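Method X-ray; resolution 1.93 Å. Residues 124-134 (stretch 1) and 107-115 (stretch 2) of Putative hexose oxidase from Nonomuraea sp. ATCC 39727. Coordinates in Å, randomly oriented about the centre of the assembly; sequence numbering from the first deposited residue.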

# COMPACT_ATOMS: atom_id res chain seq x y z
N LEU A 124 -0.64 15.67 8.20
CA LEU A 124 0.55 14.89 8.48
C LEU A 124 0.05 13.45 8.76
O LEU A 124 -0.85 13.22 9.67
CB LEU A 124 1.21 15.45 9.75
CG LEU A 124 2.61 14.99 10.13
CD1 LEU A 124 3.21 15.64 11.38
CD2 LEU A 124 2.70 13.56 10.43
N ILE A 125 0.60 12.49 8.02
CA ILE A 125 0.33 11.04 8.23
C ILE A 125 1.66 10.36 8.25
O ILE A 125 2.46 10.39 7.28
CB ILE A 125 -0.54 10.47 7.12
CG1 ILE A 125 -1.83 11.31 7.00
CG2 ILE A 125 -0.96 9.04 7.40
CD1 ILE A 125 -2.76 10.85 5.93
N GLU A 126 1.93 9.73 9.38
CA GLU A 126 3.16 8.98 9.58
C GLU A 126 3.08 7.57 9.00
O GLU A 126 1.98 7.05 8.88
CB GLU A 126 3.57 8.98 11.07
CG GLU A 126 4.22 10.28 11.44
CD GLU A 126 4.71 10.37 12.86
OE1 GLU A 126 4.26 9.60 13.71
OE2 GLU A 126 5.54 11.27 13.12
N PRO A 127 4.23 7.03 8.53
CA PRO A 127 4.37 5.76 7.78
C PRO A 127 3.98 4.49 8.53
O PRO A 127 3.58 3.55 7.90
CB PRO A 127 5.84 5.69 7.38
CG PRO A 127 6.52 6.60 8.38
CD PRO A 127 5.57 7.66 8.76
N GLY A 128 3.99 4.48 9.83
CA GLY A 128 3.59 3.30 10.55
C GLY A 128 2.10 3.09 10.71
O GLY A 128 1.66 2.00 11.17
N ASN A 129 1.29 4.08 10.36
CA ASN A 129 -0.14 3.90 10.35
C ASN A 129 -0.60 2.85 9.31
O ASN A 129 -0.01 2.74 8.24
CB ASN A 129 -0.86 5.20 9.95
CG ASN A 129 -0.85 6.22 11.03
OD1 ASN A 129 -1.49 6.01 12.05
ND2 ASN A 129 -0.12 7.32 10.84
N THR A 130 -1.66 2.14 9.61
CA THR A 130 -2.38 1.36 8.58
C THR A 130 -3.40 2.22 7.89
O THR A 130 -3.81 3.26 8.45
CB THR A 130 -3.07 0.13 9.21
OG1 THR A 130 -4.03 0.56 10.16
CG2 THR A 130 -2.08 -0.75 9.93
N LEU A 131 -3.83 1.80 6.68
CA LEU A 131 -4.93 2.43 5.99
C LEU A 131 -6.20 2.48 6.80
O LEU A 131 -6.82 3.52 6.88
CB LEU A 131 -5.24 1.75 4.65
CG LEU A 131 -4.08 1.84 3.63
CD1 LEU A 131 -4.47 1.28 2.26
CD2 LEU A 131 -3.61 3.30 3.46
N SER A 132 -6.53 1.43 7.51
CA SER A 132 -7.68 1.42 8.37
C SER A 132 -7.64 2.55 9.43
O SER A 132 -8.64 3.29 9.64
CB SER A 132 -7.79 0.03 9.02
OG SER A 132 -8.84 0.06 9.92
N GLU A 133 -6.48 2.73 10.06
CA GLU A 133 -6.34 3.81 11.06
C GLU A 133 -6.49 5.16 10.42
O GLU A 133 -7.11 6.04 10.98
CB GLU A 133 -4.99 3.71 11.79
CG GLU A 133 -4.87 2.48 12.69
CD GLU A 133 -3.39 2.16 13.12
OE1 GLU A 133 -2.39 2.34 12.40
OE2 GLU A 133 -3.21 1.70 14.25
N VAL A 134 -5.90 5.35 9.24
CA VAL A 134 -5.98 6.59 8.56
C VAL A 134 -7.41 6.90 8.21
O VAL A 134 -7.87 8.04 8.38
CB VAL A 134 -5.14 6.59 7.25
CG1 VAL A 134 -5.41 7.80 6.38
CG2 VAL A 134 -3.62 6.47 7.52
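Stretch 2, residues 107-115: DMSLLTEIA

At the apolar centre lies Ile-114, whose side chain (m, t) leaves the sheet on the face shared with Ile-125 and ends against Glu-133 and Val-134 of the helix. Its CD1 lies 4.3 Å from CG2 of Val-134 and 3.8 Å from the carbonyl O of Glu-133, while its CG1 is 4.4 Å from CG2 of Ile-125, its neighbour on the same face of the sheet. A second apolar patch forms at the turns, where CG of Pro-127 meets CE of Met-108 at 3.8 Å and CD of Pro-127 approaches CB of Leu-111 at 4.4 Å.

Stretch 2 runs antiparallel to stretch 1: after Asp-107 the chain makes a type I turn from Met-108 to Leu-111, and it ends in a strand at Ile-114 and Ala-115. Backbone pairing fixes the register. Leu-124 and Ala-115 form a hydrogen-bonded pair, Leu-124 N to Ala-115 O at 2.8 Å and Ala-115 N to Leu-124 O at 2.9 Å; Ile-125 faces Ile-114 as a non-hydrogen-bonded pair, CA to CA 4.6 Å. Just past the paired strands, Glu-126 N donates to Glu-113 O (3.0 Å). Beyond it stretch 1 enters its own type I turn, Glu-126 to Asn-129, and Gly-128 N donates to Leu-111 O (2.9 Å). Gly-128 packs closely here, its CA 3.3 Å from Met-108 O; an ideal CB would clash with that oxygen and with Leu-111 O.

At the polar edge, side chains bond to the opposing main chain. Glu-126 OE1 accepts from Glu-113 N (2.9 Å, nearly linear). Asn-129 ND2 donates to Glu-113 O (3.2 Å) and to Glu-126 O within its own turn (2.9 Å), tying the two stretches together. Farther out, Thr-130 caps the helix, its OG1 accepting from Glu-133 N at 3.3 Å, without touching stretch 2.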

# COMPACT_ATOMS: atom_id res chain seq x y z
N ASP A 107 11.84 -0.75 11.67
CA ASP A 107 10.42 -1.03 11.79
C ASP A 107 9.73 0.24 12.26
O ASP A 107 10.09 0.79 13.30
CB ASP A 107 10.18 -2.20 12.74
CG ASP A 107 8.70 -2.62 12.79
OD1 ASP A 107 7.83 -1.73 12.98
OD2 ASP A 107 8.43 -3.82 12.56
N MET A 108 8.76 0.72 11.49
CA MET A 108 8.10 2.00 11.74
C MET A 108 6.83 1.97 12.57
O MET A 108 6.12 3.03 12.67
CB MET A 108 7.79 2.69 10.44
CG MET A 108 8.97 2.78 9.44
SD MET A 108 10.42 3.72 9.96
CE MET A 108 9.94 5.27 9.32
N SER A 109 6.58 0.85 13.21
CA SER A 109 5.36 0.56 13.99
C SER A 109 5.00 1.67 14.99
O SER A 109 3.79 1.95 15.22
CB SER A 109 5.53 -0.70 14.82
OG SER A 109 5.54 -1.91 14.11
N LEU A 110 6.01 2.26 15.62
CA LEU A 110 5.76 3.33 16.60
C LEU A 110 5.41 4.67 15.97
O LEU A 110 4.92 5.54 16.70
CB LEU A 110 6.94 3.46 17.57
CG LEU A 110 7.31 2.26 18.43
CD1 LEU A 110 8.56 2.56 19.22
CD2 LEU A 110 6.23 1.89 19.42
N LEU A 111 5.62 4.88 14.66
CA LEU A 111 5.33 6.19 14.03
C LEU A 111 3.97 6.30 13.46
O LEU A 111 3.80 6.05 12.27
CB LEU A 111 6.34 6.47 12.91
CG LEU A 111 7.78 6.75 13.36
CD1 LEU A 111 8.82 6.73 12.23
CD2 LEU A 111 7.92 8.08 14.13
N THR A 112 3.00 6.73 14.26
CA THR A 112 1.59 6.61 13.89
C THR A 112 0.78 7.94 14.05
O THR A 112 -0.42 7.90 14.22
CB THR A 112 0.88 5.54 14.73
OG1 THR A 112 0.98 5.91 16.10
CG2 THR A 112 1.45 4.21 14.56
N GLU A 113 1.41 9.09 14.03
CA GLU A 113 0.63 10.34 14.11
C GLU A 113 -0.25 10.60 12.85
O GLU A 113 0.17 10.33 11.73
CB GLU A 113 1.59 11.53 14.31
CG GLU A 113 0.90 12.89 14.18
CD GLU A 113 1.18 13.83 15.32
OE1 GLU A 113 1.88 14.86 15.10
OE2 GLU A 113 0.64 13.54 16.42
N ILE A 114 -1.44 11.14 13.06
CA ILE A 114 -2.30 11.62 12.01
C ILE A 114 -2.87 12.89 12.54
O ILE A 114 -3.59 12.89 13.60
CB ILE A 114 -3.44 10.63 11.69
CG1 ILE A 114 -2.90 9.25 11.38
CG2 ILE A 114 -4.43 11.23 10.65
CD1 ILE A 114 -4.06 8.23 11.38
N ALA A 115 -2.56 14.00 11.91
CA ALA A 115 -3.00 15.31 12.43
C ALA A 115 -2.95 16.38 11.41
O ALA A 115 -2.22 16.31 10.40
CB ALA A 115 -2.14 15.74 13.58